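Local coordinates for salmonella typhimurium DB7155 bacteriophage DET7 tailspike (Bacteriophage, PDB 2V5I), which binds and hydrolyses the O-antigen of Salmonella as the trimeric, beta-helical receptor-binding tailspike of phage Det7, at the interface of chains A and B. Coordinates in Å, arbitrary orientation; residue numbers count along the deposited sequence, not the author numbering. Chains: chain A/B, Salmonella typhimurium DB7155 bacteriophage DET7 tailspike.

The interface of chains A and B. Residues chain A 536, 539-541, 557-559; chain B 545, 555-557.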
loop_
_atom_site.group_PDB
_atom_site.type_symbol
_atom_site.label_atom_id
_atom_site.label_comp_id
_atom_site.label_asym_id
_atom_site.label_seq_id
_atom_site.Cartn_x
_atom_site.Cartn_y
_atom_site.Cartn_z
ATOM N N LEU A 536 -5.092 30.964 -52.319
ATOM C CA LEU A 536 -5.919 31.478 -53.414
ATOM C C LEU A 536 -5.582 32.928 -53.733
ATOM O O LEU A 536 -5.354 33.750 -52.827
ATOM C CB LEU A 536 -7.409 31.431 -53.025
ATOM C CG LEU A 536 -7.983 30.046 -52.799
ATOM C CD1 LEU A 536 -9.385 30.135 -52.186
ATOM C CD2 LEU A 536 -7.989 29.264 -54.062
ATOM N N GLY A 539 -8.988 33.997 -57.494
ATOM C CA GLY A 539 -9.733 32.798 -57.842
ATOM C C GLY A 539 -8.919 31.595 -58.324
ATOM O O GLY A 539 -9.512 30.597 -58.728
ATOM N N ALA A 540 -7.585 31.702 -58.320
ATOM C CA ALA A 540 -6.686 30.620 -58.756
ATOM C C ALA A 540 -5.975 30.033 -57.555
ATOM O O ALA A 540 -5.772 30.738 -56.535
ATOM C CB ALA A 540 -5.654 31.150 -59.703
ATOM N N LEU A 541 -5.581 28.751 -57.702
ATOM C CA LEU A 541 -4.711 28.102 -56.715
ATOM C C LEU A 541 -3.256 28.356 -57.048
ATOM O O LEU A 541 -2.795 28.048 -58.150
ATOM C CB LEU A 541 -4.981 26.606 -56.692
ATOM C CG LEU A 541 -4.296 25.835 -55.581
ATOM C CD1 LEU A 541 -4.842 26.243 -54.192
ATOM C CD2 LEU A 541 -4.417 24.296 -55.792
ATOM N N LEU A 557 -0.943 27.062 -60.015
ATOM C CA LEU A 557 -1.232 25.614 -60.225
ATOM C C LEU A 557 -2.495 25.353 -61.023
ATOM O O LEU A 557 -2.622 24.312 -61.652
ATOM C CB LEU A 557 -1.324 24.872 -58.903
ATOM C CG LEU A 557 -0.134 24.956 -57.923
ATOM C CD1 LEU A 557 -0.236 23.875 -56.835
ATOM C CD2 LEU A 557 1.173 24.822 -58.664
ATOM N N SER A 558 -3.463 26.267 -60.925
ATOM C CA SER A 558 -4.687 26.117 -61.726
ATOM C C SER A 558 -4.567 26.873 -63.022
ATOM O O SER A 558 -3.609 27.606 -63.235
ATOM C CB SER A 558 -5.875 26.537 -60.905
ATOM O OG SER A 558 -5.773 27.873 -60.486
ATOM N N VAL A 559 -5.525 26.653 -63.913
ATOM C CA VAL A 559 -5.469 27.221 -65.253
ATOM C C VAL A 559 -6.457 28.365 -65.272
ATOM O O VAL A 559 -7.619 28.186 -65.667
ATOM C CB VAL A 559 -5.723 26.162 -66.392
ATOM C CG1 VAL A 559 -6.814 25.150 -66.052
ATOM C CG2 VAL A 559 -6.000 26.854 -67.750
ATOM O OXT VAL A 559 -6.103 29.475 -64.819
ATOM N N ILE B 545 -12.430 22.592 -54.140
ATOM C CA ILE B 545 -12.085 23.623 -53.186
ATOM C C ILE B 545 -13.372 24.309 -52.699
ATOM O O ILE B 545 -14.216 24.666 -53.513
ATOM C CB ILE B 545 -11.175 24.678 -53.824
ATOM C CG1 ILE B 545 -9.819 24.038 -54.111
ATOM C CG2 ILE B 545 -11.018 25.908 -52.916
ATOM C CD1 ILE B 545 -8.893 24.816 -54.930
ATOM N N MET B 555 -10.958 22.859 -59.885
ATOM C CA MET B 555 -9.819 23.375 -60.629
ATOM C C MET B 555 -8.903 22.263 -61.110
ATOM O O MET B 555 -8.438 21.423 -60.318
ATOM C CB MET B 555 -8.974 24.291 -59.721
ATOM C CG MET B 555 -9.744 25.436 -59.124
ATOM S SD MET B 555 -8.690 26.681 -58.362
ATOM C CE MET B 555 -9.872 27.605 -57.384
ATOM N N LYS B 556 -8.613 22.268 -62.406
ATOM C CA LYS B 556 -7.673 21.330 -62.988
ATOM C C LYS B 556 -6.252 21.778 -62.772
ATOM O O LYS B 556 -5.901 22.899 -63.123
ATOM C CB LYS B 556 -7.936 21.172 -64.456
ATOM C CG LYS B 556 -7.195 20.076 -65.092
ATOM C CD LYS B 556 -7.562 19.989 -66.543
ATOM C CE LYS B 556 -6.837 18.911 -67.245
ATOM N NZ LYS B 556 -7.070 19.074 -68.713
ATOM N N LEU B 557 -5.439 20.889 -62.202
ATOM C CA LEU B 557 -4.046 21.227 -61.788
ATOM C C LEU B 557 -2.983 20.700 -62.733
ATOM O O LEU B 557 -1.893 21.249 -62.800
ATOM C CB LEU B 557 -3.750 20.723 -60.386
ATOM C CG LEU B 557 -4.681 21.155 -59.232
ATOM C CD1 LEU B 557 -4.037 20.870 -57.865
ATOM C CD2 LEU B 557 -5.022 22.621 -59.347
#
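B:Met555 reaches across to A:Leu541, A:Ser558 and A:Gly539 and loses more of its own surface to chain A than any other chain B residue here. Its chain runs extended beyond CG (chi2 -168°), which carries the thioether sulphur past A:Leu541, with SD 4.1 Å from A:Leu541 CB, and the terminal methyl on to the A:Gly539 turn. There B:Met555 CE lies 3.3 Å from the carbonyl O of A:Gly539, whose positive phi (79°) is easy without a side chain; the A:Leu536 side chain crosses that of B:Met555 obliquely, its CD2 4.2 Å from CE. Unbranched methionine can pass A:Leu541 and still reach this turn. A:Leu541 has CG anti to its backbone N (chi1 -172°), and its branched end serves two neighbours: CD2 meets B:Leu557 CD2 at 4.0 Å, and CD1 lies 4.4 Å from B:Ile545 CD1. B:Leu557 CD2 also packs 3.7 Å from the carbonyl O of A:Leu557.

Toward the rim, A:Ser558 is small enough to lie against the methionine, its CB 3.8 Å from B:Met555 SD. Its hydroxyl OG accepts a hydrogen bond from A:Leu541 N at 2.9 Å, pairing both groups within chain A. No hydrogen bond crosses this patch; A:Ser558 CA and the poorly ordered A:Val559 merely pack near the B:Lys556 carbonyl, and the lysine's extended side chain carries NZ away from the apolar centre.

Chain A gives strands 531-537 and 540-546, their turn and its C-terminal tail, chain B strands 540-546 and 552-556 and B:Leu557, at the end of the trimer's intertwined C-terminal domain.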